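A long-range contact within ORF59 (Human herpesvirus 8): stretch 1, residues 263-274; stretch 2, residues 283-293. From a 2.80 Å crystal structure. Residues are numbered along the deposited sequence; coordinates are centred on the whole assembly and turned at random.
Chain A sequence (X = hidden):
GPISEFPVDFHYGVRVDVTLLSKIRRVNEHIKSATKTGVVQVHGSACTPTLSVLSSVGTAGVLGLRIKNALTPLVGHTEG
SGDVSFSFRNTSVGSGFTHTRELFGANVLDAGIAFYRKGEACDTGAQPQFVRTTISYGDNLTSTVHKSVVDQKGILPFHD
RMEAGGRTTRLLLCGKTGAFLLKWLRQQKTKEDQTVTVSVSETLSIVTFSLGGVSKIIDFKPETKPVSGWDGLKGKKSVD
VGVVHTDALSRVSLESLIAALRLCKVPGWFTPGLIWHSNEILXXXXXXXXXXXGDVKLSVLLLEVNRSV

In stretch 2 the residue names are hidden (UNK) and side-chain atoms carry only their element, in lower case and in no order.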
# COMPACT_ATOMS: atom_id res chain seq x y z
N LEU A 263 -14.61 11.93 -9.24
CA LEU A 263 -14.02 12.31 -7.95
C LEU A 263 -14.92 13.21 -7.10
O LEU A 263 -14.93 13.13 -5.87
CB LEU A 263 -12.64 12.98 -8.16
CG LEU A 263 -11.46 12.08 -8.59
CD1 LEU A 263 -10.26 12.82 -9.26
CD2 LEU A 263 -10.97 11.15 -7.46
N CYS A 264 -15.68 14.08 -7.76
CA CYS A 264 -16.58 14.99 -7.06
C CYS A 264 -17.98 14.42 -6.78
O CYS A 264 -18.85 15.12 -6.25
CB CYS A 264 -16.67 16.30 -7.81
SG CYS A 264 -15.07 17.02 -7.99
N LYS A 265 -18.18 13.15 -7.13
CA LYS A 265 -19.42 12.45 -6.89
C LYS A 265 -19.09 11.54 -5.70
O LYS A 265 -18.66 10.39 -5.89
CB LYS A 265 -19.82 11.62 -8.12
CG LYS A 265 -21.16 10.84 -8.04
CD LYS A 265 -22.37 11.78 -7.99
CE LYS A 265 -23.73 11.06 -8.07
NZ LYS A 265 -23.97 10.18 -6.91
N VAL A 266 -19.29 12.06 -4.48
CA VAL A 266 -19.03 11.31 -3.26
C VAL A 266 -20.37 11.01 -2.60
O VAL A 266 -20.98 11.90 -2.01
CB VAL A 266 -18.16 12.12 -2.28
CG1 VAL A 266 -17.81 11.27 -1.04
CG2 VAL A 266 -16.90 12.60 -2.96
N PRO A 267 -20.83 9.75 -2.69
CA PRO A 267 -22.12 9.29 -2.14
C PRO A 267 -22.36 9.66 -0.67
O PRO A 267 -21.62 9.25 0.21
CB PRO A 267 -22.06 7.77 -2.31
CG PRO A 267 -21.22 7.60 -3.55
CD PRO A 267 -20.13 8.65 -3.38
N GLY A 268 -23.41 10.45 -0.45
CA GLY A 268 -23.79 10.92 0.87
C GLY A 268 -23.05 12.20 1.22
O GLY A 268 -23.11 12.65 2.37
N TRP A 269 -22.34 12.77 0.24
CA TRP A 269 -21.55 13.98 0.46
C TRP A 269 -21.57 15.04 -0.64
O TRP A 269 -22.11 16.12 -0.45
CB TRP A 269 -20.10 13.59 0.75
CG TRP A 269 -19.93 12.96 2.07
CD1 TRP A 269 -20.21 11.67 2.42
CD2 TRP A 269 -19.42 13.58 3.25
NE1 TRP A 269 -19.92 11.46 3.74
CE2 TRP A 269 -19.43 12.62 4.27
CE3 TRP A 269 -18.96 14.87 3.54
CZ2 TRP A 269 -19.00 12.89 5.57
CZ3 TRP A 269 -18.54 15.15 4.81
CH2 TRP A 269 -18.55 14.17 5.82
N PHE A 270 -20.98 14.72 -1.79
CA PHE A 270 -20.90 15.67 -2.89
C PHE A 270 -21.47 15.13 -4.17
O PHE A 270 -21.53 13.92 -4.37
CB PHE A 270 -19.45 16.10 -3.16
CG PHE A 270 -18.79 16.78 -2.00
CD1 PHE A 270 -19.09 18.09 -1.68
CD2 PHE A 270 -17.85 16.10 -1.23
CE1 PHE A 270 -18.48 18.72 -0.61
CE2 PHE A 270 -17.22 16.72 -0.15
CZ PHE A 270 -17.55 18.03 0.16
N THR A 271 -21.87 16.06 -5.03
CA THR A 271 -22.41 15.80 -6.36
C THR A 271 -21.80 16.89 -7.26
O THR A 271 -21.72 18.05 -6.85
CB THR A 271 -23.96 15.82 -6.38
OG1 THR A 271 -24.43 15.36 -7.64
CG2 THR A 271 -24.53 17.21 -6.09
N PRO A 272 -21.36 16.52 -8.48
CA PRO A 272 -20.70 17.43 -9.41
C PRO A 272 -21.48 18.64 -9.88
O PRO A 272 -22.67 18.56 -10.15
CB PRO A 272 -20.39 16.54 -10.62
CG PRO A 272 -20.41 15.17 -10.12
CD PRO A 272 -21.47 15.17 -9.06
N GLY A 273 -20.77 19.76 -9.96
CA GLY A 273 -21.31 21.01 -10.44
C GLY A 273 -20.23 21.59 -11.33
O GLY A 273 -19.04 21.50 -11.00
N LEU A 274 -20.63 22.19 -12.46
CA LEU A 274 -19.67 22.79 -13.37
C LEU A 274 -19.73 24.30 -13.27
O LEU A 274 -20.82 24.86 -13.23
CB LEU A 274 -19.96 22.40 -14.82
CG LEU A 274 -20.09 20.92 -15.17
CD1 LEU A 274 -20.22 20.79 -16.69
CD2 LEU A 274 -18.91 20.13 -14.67
N UNK A 283 -14.39 24.64 -13.70
CA UNK A 283 -14.24 23.96 -12.42
C UNK A 283 -15.35 22.95 -12.17
O UNK A 283 -16.53 23.24 -12.31
o UNK A 283 -13.31 25.11 -7.69
c UNK A 283 -14.20 24.99 -11.28
c UNK A 283 -13.87 25.45 -8.75
o UNK A 283 -14.32 26.61 -8.90
c UNK A 283 -13.99 24.40 -9.88
N UNK A 284 -14.95 21.74 -11.80
CA UNK A 284 -15.89 20.69 -11.47
C UNK A 284 -15.91 20.74 -9.95
O UNK A 284 -14.89 20.46 -9.33
c UNK A 284 -16.25 18.21 -11.37
c UNK A 284 -15.37 19.29 -13.48
c UNK A 284 -15.39 19.32 -11.95
N UNK A 285 -17.05 21.09 -9.36
CA UNK A 285 -17.13 21.19 -7.90
C UNK A 285 -18.12 20.27 -7.24
O UNK A 285 -19.26 20.12 -7.70
c UNK A 285 -17.66 24.20 -5.49
o UNK A 285 -17.31 24.48 -4.33
c UNK A 285 -17.48 22.78 -5.97
c UNK A 285 -17.42 22.63 -7.47
o UNK A 285 -18.13 25.05 -6.26
N UNK A 286 -17.68 19.67 -6.14
CA UNK A 286 -18.51 18.80 -5.36
C UNK A 286 -19.47 19.73 -4.67
O UNK A 286 -19.06 20.57 -3.85
N UNK A 287 -20.75 19.60 -4.99
CA UNK A 287 -21.78 20.42 -4.39
C UNK A 287 -22.32 19.57 -3.26
O UNK A 287 -22.74 18.44 -3.51
c UNK A 287 -24.01 21.56 -4.81
c UNK A 287 -22.87 20.81 -5.44
c UNK A 287 -22.26 21.66 -6.53
N UNK A 288 -22.29 20.09 -2.02
CA UNK A 288 -22.77 19.35 -0.84
C UNK A 288 -24.19 18.81 -0.98
O UNK A 288 -25.10 19.56 -1.33
c UNK A 288 -22.67 20.36 0.31
c UNK A 288 -22.45 21.67 -0.31
c UNK A 288 -21.79 21.42 -1.65
N UNK A 289 -24.37 17.53 -0.71
CA UNK A 289 -25.67 16.88 -0.80
C UNK A 289 -26.19 16.64 0.61
O UNK A 289 -27.38 16.44 0.84
c UNK A 289 -25.56 15.52 -1.54
c UNK A 289 -24.99 15.71 -2.92
o UNK A 289 -24.71 14.63 -0.82
N UNK A 290 -25.26 16.67 1.55
CA UNK A 290 -25.58 16.44 2.94
C UNK A 290 -25.46 17.66 3.81
O UNK A 290 -25.50 18.80 3.32
N UNK A 291 -25.31 17.39 5.10
CA UNK A 291 -25.24 18.42 6.12
C UNK A 291 -24.00 18.38 7.04
O UNK A 291 -23.97 19.07 8.07
c UNK A 291 -26.52 18.32 6.94
s UNK A 291 -26.57 19.40 8.35
N UNK A 292 -22.98 17.60 6.71
CA UNK A 292 -21.81 17.59 7.58
C UNK A 292 -20.47 17.87 6.91
O UNK A 292 -19.41 17.50 7.43
c UNK A 292 -22.07 13.90 9.11
c UNK A 292 -21.80 16.39 8.57
c UNK A 292 -21.93 14.98 7.99
n UNK A 292 -22.58 12.73 8.73
o UNK A 292 -21.72 14.12 10.28
N UNK A 293 -20.55 18.54 5.76
CA UNK A 293 -19.36 18.92 4.97
C UNK A 293 -19.06 20.44 4.94
O UNK A 293 -18.51 20.94 3.96
c UNK A 293 -19.41 18.32 3.55
o UNK A 293 -20.57 18.71 2.82

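Position 283 opens the visible part of the strand. Its side chain has three carbons in a row, the third carrying two oxygens: a carboxylate on a two-methylene arm. The side chain does not reach stretch 1. The residue is Glu283. Its backbone O lies 3.3 Å from Leu274 CA, a CA-H...O contact, and both carboxylate oxygens are hydrogen-bonded elsewhere in the structure.

Position 284 has three side-chain carbons, one carrying the other two. One branch carbon of 284 lies 3.8 Å from Leu274 CD2, and the other lies 3.8 Å from Cys264 SG. Three carbons in all, branched at CB, make valine, so this is Val284. It pairs with Leu274 without backbone hydrogen bonds. CG2 faces the leucine and CG1 the cysteine, so the two methyls meet different apolar partners.

Position 285 again has three carbons in line, ending in two oxygens. Its backbone does the work here: N of 285 donates to Gly273 O at 2.6 Å, and O of 285 accepts a weak bond from Gly273 N at 2.7 Å. This is Glu285, with chi1 and chi2 both t.

Position 286 has no side-chain atoms. CA of 286 lies 3.8 Å from Cys264 O, and O of 286 is 3.3 Å from Phe270 CD1. It is Gly286, paired with Pro272. A CB here would sit 2.8 Å from Phe270 CB, a clash.

Position 287 has three side-chain carbons, one bearing two others, and its CB lies 4.0 Å from Thr271 CG2. This is Val287. Its N donates to Thr271 O at 2.6 Å, and its O accepts from Thr271 N at 3.0 Å. Gly273 leaves space for this side chain: Val287 CG2 is 4.1 Å from Gly273 CA, and an ideal CB on Gly273 would come within 2.8 Å of that methyl.

Position 288 has three carbons closing a ring onto the backbone N. The ring carbon bonded to N of 288 is 4.3 Å from Phe270 CD1. That ring identifies Pro288. Its N carries no hydrogen to donate, which suits a non-hydrogen-bonded pair with Phe270.

Position 289 has one carbon carrying an oxygen and a carbon. The branch carbon of 289 packs 3.5 Å from Thr271 CG2, and N of 289 donates to Trp269 O at 2.7 Å. The residue is Thr289. Its OG1 gives Trp269 O a weak bond at 3.0 Å.

Position 290 has no side-chain atoms; its N is 3.8 Å from Trp269 O. It is Gly290; a CB would fit. Position 291 has one carbon, then sulfur, pointing away and out of contact. It is Cys291.

Position 292 has three carbons, the third carrying one oxygen and one nitrogen: an amide. Its second carbon is 4.1 Å from Trp269 CH2. Hence Gln292. Position 293 has one carbon and one oxygen. CB of 293 lies 3.5 Å from Trp269 CE3, at the ring edge. It is Ser293.

The contact is an antiparallel strand pairing. Thr271 and Gly273 supply the hydrogen-bonded pairs with Val287 and Glu285. Glycines relieve crowding on both strands, and beyond the strand Trp269 packs against Gln292 and Ser293.

Stretch 2 283-293: EVEGVPTGCQS
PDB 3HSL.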